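Local structure of L-lysine 6-monooxygenase (Pseudomonas syringae pv. tomato, 5CQF) at residues Lys205-Gly211 with Ile230-His236; Tyr311-Ser317 with Val328-Phe334. The protein probably hydroxylates the side-chain amino group of L-lysine, using FAD and NADPH, as a step in siderophore biosynthesis. The contacts are given in a common frame with arbitrary orientation. Numbering follows the deposited sequence.

Contact 1 (Lys205-Gly211 with Ile230-His236)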
loop_
_atom_site.group_PDB
_atom_site.type_symbol
_atom_site.label_atom_id
_atom_site.label_comp_id
_atom_site.label_asym_id
_atom_site.label_seq_id
_atom_site.Cartn_x
_atom_site.Cartn_y
_atom_site.Cartn_z
ATOM N N LYS A 205 -4.324 -12.583 33.803
ATOM C CA LYS A 205 -3.511 -13.202 32.763
ATOM C C LYS A 205 -4.320 -13.888 31.652
ATOM O O LYS A 205 -3.980 -13.793 30.477
ATOM C CB LYS A 205 -2.549 -14.226 33.414
ATOM C CG LYS A 205 -1.506 -14.836 32.473
ATOM C CD LYS A 205 -0.605 -15.851 33.178
ATOM C CE LYS A 205 -1.275 -17.226 33.290
ATOM N NZ LYS A 205 -0.739 -18.067 34.406
ATOM N N ARG A 206 -5.371 -14.607 32.036
ATOM C CA ARG A 206 -6.068 -15.509 31.125
ATOM C C ARG A 206 -7.406 -14.906 30.769
ATOM O O ARG A 206 -8.226 -14.656 31.636
ATOM C CB ARG A 206 -6.245 -16.868 31.789
ATOM C CG ARG A 206 -4.938 -17.594 32.092
ATOM C CD ARG A 206 -5.160 -18.847 32.949
ATOM N NE ARG A 206 -5.874 -18.482 34.178
ATOM C CZ ARG A 206 -6.491 -19.329 35.001
ATOM N NH1 ARG A 206 -6.481 -20.638 34.777
ATOM N NH2 ARG A 206 -7.125 -18.849 36.062
ATOM N N TRP A 207 -7.621 -14.644 29.486
ATOM C CA TRP A 207 -8.829 -13.994 29.026
ATOM C C TRP A 207 -9.531 -14.850 28.006
ATOM O O TRP A 207 -8.889 -15.571 27.257
ATOM C CB TRP A 207 -8.484 -12.689 28.394
ATOM C CG TRP A 207 -8.158 -11.643 29.364
ATOM C CD1 TRP A 207 -6.968 -11.456 29.967
ATOM C CD2 TRP A 207 -9.020 -10.596 29.828
ATOM N NE1 TRP A 207 -7.024 -10.381 30.801
ATOM C CE2 TRP A 207 -8.272 -9.823 30.738
ATOM C CE3 TRP A 207 -10.345 -10.235 29.561
ATOM C CZ2 TRP A 207 -8.796 -8.684 31.387
ATOM C CZ3 TRP A 207 -10.872 -9.094 30.194
ATOM C CH2 TRP A 207 -10.092 -8.338 31.101
ATOM N N LEU A 208 -10.851 -14.785 27.998
ATOM C CA LEU A 208 -11.648 -15.342 26.920
ATOM C C LEU A 208 -12.379 -14.208 26.285
ATOM O O LEU A 208 -12.961 -13.405 26.985
ATOM C CB LEU A 208 -12.646 -16.350 27.462
ATOM C CG LEU A 208 -13.377 -17.108 26.359
ATOM C CD1 LEU A 208 -13.714 -18.502 26.828
ATOM C CD2 LEU A 208 -14.653 -16.423 25.892
ATOM N N VAL A 209 -12.312 -14.109 24.968
ATOM C CA VAL A 209 -13.033 -13.078 24.236
ATOM C C VAL A 209 -13.959 -13.750 23.217
ATOM O O VAL A 209 -13.503 -14.448 22.311
ATOM C CB VAL A 209 -12.062 -12.121 23.512
ATOM C CG1 VAL A 209 -12.802 -11.055 22.752
ATOM C CG2 VAL A 209 -11.123 -11.452 24.502
ATOM N N LEU A 210 -15.259 -13.553 23.391
ATOM C CA LEU A 210 -16.269 -14.180 22.550
ATOM C C LEU A 210 -16.653 -13.225 21.434
ATOM O O LEU A 210 -16.980 -12.062 21.692
ATOM C CB LEU A 210 -17.489 -14.478 23.406
ATOM C CG LEU A 210 -18.730 -15.122 22.777
ATOM C CD1 LEU A 210 -18.449 -16.557 22.361
ATOM C CD2 LEU A 210 -19.881 -15.089 23.769
ATOM N N GLY A 211 -16.588 -13.688 20.196
ATOM C CA GLY A 211 -17.109 -12.894 19.079
ATOM C C GLY A 211 -16.141 -12.719 17.943
ATOM O O GLY A 211 -14.930 -12.920 18.112
ATOM N N ILE A 230 -0.289 -11.911 29.157
ATOM C CA ILE A 230 -1.717 -12.184 28.939
ATOM C C ILE A 230 -1.923 -13.210 27.828
ATOM O O ILE A 230 -1.275 -13.151 26.767
ATOM C CB ILE A 230 -2.475 -10.905 28.592
ATOM C CG1 ILE A 230 -2.800 -10.140 29.850
ATOM C CG2 ILE A 230 -3.789 -11.197 27.884
ATOM C CD1 ILE A 230 -3.599 -8.878 29.589
ATOM N N GLU A 231 -2.823 -14.148 28.079
ATOM C CA GLU A 231 -3.225 -15.151 27.093
ATOM C C GLU A 231 -4.694 -14.977 26.768
ATOM O O GLU A 231 -5.506 -14.748 27.650
ATOM C CB GLU A 231 -2.945 -16.559 27.628
ATOM C CG GLU A 231 -1.472 -16.886 27.510
ATOM C CD GLU A 231 -1.028 -18.063 28.347
ATOM O OE1 GLU A 231 -1.593 -18.288 29.461
ATOM O OE2 GLU A 231 -0.073 -18.737 27.878
ATOM N N VAL A 232 -5.031 -15.044 25.496
ATOM C CA VAL A 232 -6.368 -14.739 25.085
ATOM C C VAL A 232 -6.928 -15.935 24.348
ATOM O O VAL A 232 -6.296 -16.434 23.446
ATOM C CB VAL A 232 -6.397 -13.516 24.173
ATOM C CG1 VAL A 232 -7.801 -13.303 23.645
ATOM C CG2 VAL A 232 -5.934 -12.287 24.917
ATOM N N HIS A 233 -8.118 -16.375 24.742
ATOM C CA HIS A 233 -8.853 -17.420 24.031
ATOM C C HIS A 233 -10.027 -16.792 23.310
ATOM O O HIS A 233 -10.922 -16.241 23.938
ATOM C CB HIS A 233 -9.333 -18.470 25.018
ATOM C CG HIS A 233 -8.220 -19.045 25.834
ATOM N ND1 HIS A 233 -7.549 -20.190 25.469
ATOM C CD2 HIS A 233 -7.616 -18.594 26.953
ATOM C CE1 HIS A 233 -6.598 -20.438 26.349
ATOM N NE2 HIS A 233 -6.613 -19.476 27.256
ATOM N N SER A 234 -9.995 -16.897 21.988
ATOM C CA SER A 234 -10.853 -16.186 21.099
ATOM C C SER A 234 -11.769 -17.195 20.468
ATOM O O SER A 234 -11.330 -18.037 19.678
ATOM C CB SER A 234 -9.989 -15.476 20.036
ATOM O OG SER A 234 -10.763 -14.808 19.059
ATOM N N VAL A 235 -13.051 -17.106 20.826
ATOM C CA VAL A 235 -14.075 -18.080 20.439
ATOM C C VAL A 235 -14.998 -17.492 19.396
ATOM O O VAL A 235 -15.511 -16.383 19.572
ATOM C CB VAL A 235 -14.917 -18.504 21.644
ATOM C CG1 VAL A 235 -16.044 -19.407 21.213
ATOM C CG2 VAL A 235 -14.051 -19.232 22.679
ATOM N N HIS A 236 -15.202 -18.247 18.314
ATOM C CA HIS A 236 -15.986 -17.803 17.157
ATOM C C HIS A 236 -17.097 -18.789 16.836
ATOM O O HIS A 236 -16.863 -20.006 16.816
ATOM C CB HIS A 236 -15.072 -17.695 15.953
ATOM C CG HIS A 236 -13.919 -16.774 16.180
ATOM N ND1 HIS A 236 -14.016 -15.411 16.013
ATOM C CD2 HIS A 236 -12.656 -17.013 16.602
ATOM C CE1 HIS A 236 -12.856 -14.851 16.304
ATOM N NE2 HIS A 236 -12.019 -15.801 16.676
HETATM O O HOH W 1 -12.642 -13.392 19.910
#

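Contact 2 (Tyr311-Ser317 with Val328-Phe334)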
loop_
_atom_site.group_PDB
_atom_site.type_symbol
_atom_site.label_atom_id
_atom_site.label_comp_id
_atom_site.label_asym_id
_atom_site.label_seq_id
_atom_site.Cartn_x
_atom_site.Cartn_y
_atom_site.Cartn_z
ATOM N N TYR A 311 -10.700 -20.732 18.557
ATOM C CA TYR A 311 -11.607 -21.891 18.516
ATOM C C TYR A 311 -12.728 -21.541 17.563
ATOM O O TYR A 311 -13.611 -20.760 17.911
ATOM C CB TYR A 311 -12.162 -22.251 19.914
ATOM C CG TYR A 311 -11.071 -22.309 20.959
ATOM C CD1 TYR A 311 -10.517 -21.149 21.460
ATOM C CD2 TYR A 311 -10.553 -23.524 21.399
ATOM C CE1 TYR A 311 -9.495 -21.183 22.374
ATOM C CE2 TYR A 311 -9.532 -23.566 22.345
ATOM C CZ TYR A 311 -9.010 -22.371 22.817
ATOM O OH TYR A 311 -7.997 -22.352 23.724
ATOM N N ALA A 312 -12.682 -22.098 16.350
ATOM C CA ALA A 312 -13.742 -21.862 15.379
ATOM C C ALA A 312 -14.973 -22.765 15.614
ATOM O O ALA A 312 -14.956 -23.691 16.389
ATOM C CB ALA A 312 -13.197 -22.048 13.971
ATOM N N TYR A 313 -16.072 -22.430 14.964
ATOM C CA TYR A 313 -17.272 -23.267 14.946
ATOM C C TYR A 313 -17.690 -23.664 16.328
ATOM O O TYR A 313 -18.188 -24.766 16.506
ATOM C CB TYR A 313 -17.045 -24.529 14.081
ATOM C CG TYR A 313 -16.316 -24.232 12.780
ATOM C CD1 TYR A 313 -16.805 -23.275 11.895
ATOM C CD2 TYR A 313 -15.132 -24.896 12.451
ATOM C CE1 TYR A 313 -16.140 -22.982 10.726
ATOM C CE2 TYR A 313 -14.462 -24.613 11.281
ATOM C CZ TYR A 313 -14.955 -23.646 10.424
ATOM O OH TYR A 313 -14.275 -23.359 9.255
ATOM N N SER A 314 -17.539 -22.752 17.289
ATOM C CA SER A 314 -17.751 -23.059 18.694
ATOM C C SER A 314 -18.745 -22.167 19.402
ATOM O O SER A 314 -18.867 -20.970 19.085
ATOM C CB SER A 314 -16.436 -22.994 19.453
ATOM O OG SER A 314 -15.543 -23.952 18.927
ATOM N N VAL A 315 -19.442 -22.762 20.381
ATOM C CA VAL A 315 -20.268 -22.013 21.289
ATOM C C VAL A 315 -19.866 -22.344 22.698
ATOM O O VAL A 315 -19.236 -23.360 22.955
ATOM C CB VAL A 315 -21.784 -22.294 21.133
ATOM C CG1 VAL A 315 -22.294 -21.819 19.779
ATOM C CG2 VAL A 315 -22.106 -23.762 21.351
ATOM N N ILE A 316 -20.220 -21.451 23.606
ATOM C CA ILE A 316 -20.073 -21.689 25.020
ATOM C C ILE A 316 -21.340 -22.400 25.451
ATOM O O ILE A 316 -22.444 -21.850 25.351
ATOM C CB ILE A 316 -19.897 -20.372 25.795
ATOM C CG1 ILE A 316 -18.625 -19.678 25.307
ATOM C CG2 ILE A 316 -19.862 -20.633 27.299
ATOM C CD1 ILE A 316 -18.141 -18.550 26.190
ATOM N N SER A 317 -21.160 -23.633 25.900
ATOM C CA SER A 317 -22.241 -24.531 26.266
ATOM C C SER A 317 -22.433 -24.621 27.791
ATOM O O SER A 317 -23.445 -25.119 28.259
ATOM C CB SER A 317 -21.919 -25.914 25.695
ATOM O OG SER A 317 -20.676 -26.387 26.203
ATOM N N VAL A 328 -15.084 -22.689 31.558
ATOM C CA VAL A 328 -15.901 -22.482 30.359
ATOM C C VAL A 328 -15.880 -23.712 29.477
ATOM O O VAL A 328 -14.808 -24.196 29.095
ATOM C CB VAL A 328 -15.392 -21.292 29.540
ATOM C CG1 VAL A 328 -16.354 -21.001 28.414
ATOM C CG2 VAL A 328 -15.229 -20.063 30.421
ATOM N N GLU A 329 -17.061 -24.226 29.160
ATOM C CA GLU A 329 -17.153 -25.381 28.290
ATOM C C GLU A 329 -17.510 -24.904 26.909
ATOM O O GLU A 329 -18.542 -24.251 26.732
ATOM C CB GLU A 329 -18.220 -26.381 28.775
ATOM C CG GLU A 329 -18.250 -27.680 27.963
ATOM C CD GLU A 329 -19.482 -28.531 28.219
ATOM O OE1 GLU A 329 -20.608 -28.099 27.871
ATOM O OE2 GLU A 329 -19.322 -29.645 28.754
ATOM N N LEU A 330 -16.670 -25.268 25.935
ATOM C CA LEU A 330 -16.940 -25.029 24.516
ATOM C C LEU A 330 -17.425 -26.285 23.824
ATOM O O LEU A 330 -16.947 -27.381 24.094
ATOM C CB LEU A 330 -15.673 -24.570 23.793
ATOM C CG LEU A 330 -14.885 -23.376 24.325
ATOM C CD1 LEU A 330 -13.829 -22.927 23.318
ATOM C CD2 LEU A 330 -15.817 -22.228 24.659
ATOM N N THR A 331 -18.341 -26.108 22.888
ATOM C CA THR A 331 -18.787 -27.186 22.054
ATOM C C THR A 331 -18.573 -26.783 20.599
ATOM O O THR A 331 -19.036 -25.723 20.168
ATOM C CB THR A 331 -20.269 -27.513 22.354
ATOM O OG1 THR A 331 -20.362 -28.023 23.682
ATOM C CG2 THR A 331 -20.832 -28.542 21.400
ATOM N N ASP A 332 -17.841 -27.615 19.858
ATOM C CA ASP A 332 -17.734 -27.449 18.416
ATOM C C ASP A 332 -19.067 -27.867 17.817
ATOM O O ASP A 332 -19.486 -28.990 17.972
ATOM C CB ASP A 332 -16.602 -28.289 17.858
ATOM C CG ASP A 332 -16.566 -28.288 16.346
ATOM O OD1 ASP A 332 -17.651 -28.253 15.708
ATOM O OD2 ASP A 332 -15.445 -28.322 15.780
ATOM N N THR A 333 -19.724 -26.943 17.146
ATOM C CA THR A 333 -21.060 -27.149 16.573
ATOM C C THR A 333 -21.195 -28.317 15.571
ATOM O O THR A 333 -22.254 -28.927 15.492
ATOM C CB THR A 333 -21.527 -25.820 15.925
ATOM O OG1 THR A 333 -21.972 -24.963 16.981
ATOM C CG2 THR A 333 -22.667 -26.002 14.889
ATOM N N PHE A 334 -20.133 -28.628 14.828
ATOM C CA PHE A 334 -20.164 -29.710 13.823
ATOM C C PHE A 334 -19.812 -31.087 14.398
ATOM O O PHE A 334 -20.534 -32.064 14.198
ATOM C CB PHE A 334 -19.229 -29.381 12.663
ATOM C CG PHE A 334 -19.622 -28.143 11.916
ATOM C CD1 PHE A 334 -20.853 -28.074 11.262
ATOM C CD2 PHE A 334 -18.783 -27.050 11.869
ATOM C CE1 PHE A 334 -21.234 -26.933 10.582
ATOM C CE2 PHE A 334 -19.154 -25.900 11.187
ATOM C CZ PHE A 334 -20.380 -25.838 10.549
#

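Contact 1 (Lys205-Gly211 with Ile230-His236)
Trp207 lays its indole beside Ile230, CD1 of the tryptophan 3.8 Å from CG2 of the isoleucine, and Trp207 CB lies 4.3 Å from Val232 CG2; Leu223 of helix 214-226 also packs on this side chain. On the same face of the sheet Val209 CG2 meets Val232 CG1 at 3.9 Å, so Trp207, Val209 and Val232 form a greasy floor beneath the helix. The other face carries Leu208, Leu210, His233 and Val235: Leu210 CD1 sits 3.9 Å from Val235 CG1, and Leu208 CD1 4.2 Å from Val235 CG2. His233 directs ND1 to the hydroxyl of Tyr311. Between the two layers, strands 206-210 and 231-235 run parallel at 22°, their axes 4.5 Å apart. The ladder opens with Glu231 N donating to Lys205 O (2.7 Å); Trp207 and Val209 then use both N and O: Trp207 N donates to Glu231 O (2.8 Å) and Trp207 O accepts from His233 N (2.8 Å), then Val209 N bonds His233 O (2.7 Å) and Val209 O takes Val235 N (3.1 Å). Gly211 N to Val235 O (3.0 Å) ends the ladder. There the strands are bridged by a water that donates to Val209 O (2.8 Å) and Gly211 O (2.9 Å) and accepts from Ser234 OG (2.5 Å). Gly211, at phi 129° and psi 164°, has a backbone in which a CB would clash with the preceding carbonyl. It opens a GxGxxA pattern with Gly213 and Ala216, consistent with a dinucleotide-binding turn; strands 206-210 and 231-235, joined through helix 214-226, form a beta-alpha-beta unit of a Rossmann-type fold.

Contact 2 (Tyr311-Ser317 with Val328-Phe334)
A very short hydrogen bond, 2.4 Å from Ser317 OG to Glu329 OE1, crosses between the strands of this beta hairpin (314-322 and 325-332), part-way along it. Thr331 OG1 donates to the same Ser317 OG (3.0 Å), so three polar side chains are chained across the strands. The backbone pairing is antiparallel: Val315 and Thr331 are a hydrogen-bonded pair (Val315 N to Thr331 O 3.0 Å, Thr331 N to Val315 O 2.9 Å), flanked by the non-hydrogen-bonded pairs Ser314-Asp332 and Ile316-Leu330. An angle of 140° between the short strand segments reflects strong twist. Ile316 packs CG2 on Val328 CG1 (3.7 Å) and CG1 on Leu330 CD2 (3.8 Å), on the side where Leu208 also lies. Before the strand, Tyr311 receives Leu330 CD1 over its ring face, 4.1 Å from the centroid, a CH-pi contact. At the open end of the hairpin, away from its turn, Phe334 turns its edge toward the face of Tyr313 in an offset edge-to-face stack, centroids 5.3 Å apart and planes at 65°; Trp276 and Phe273 of the second subunit extend this aromatic cluster into the subunit interface. Asp332 OD2 bonds Tyr261 of that subunit, while Asp332 OD1 accepts from Phe334 N at 2.7 Å, closing an Asx turn.

How the contacts relate
Along the chain the two contacts follow in series. Contact 1 closes first, around helix 214-226, and pairs neighbouring strands of the five-stranded parallel sheet. After a largely helical passage the chain re-enters that sheet as its edge strand 308-311, next to 231-235, and at once turns into the hairpin of contact 2, whose closure spans only ten residues. Neither loop encloses the other, yet the contacts touch, their centres about 13 Å apart. Tyr311 OH lies 2.8 Å from His233 ND1, a probable hydrogen bond, as is Ser314 N to His236 O (2.9 Å), and Val235 CG2 packs against Leu330 CD1 (3.8 Å). The antiparallel sheet is thereby fastened to the Rossmann-type sheet.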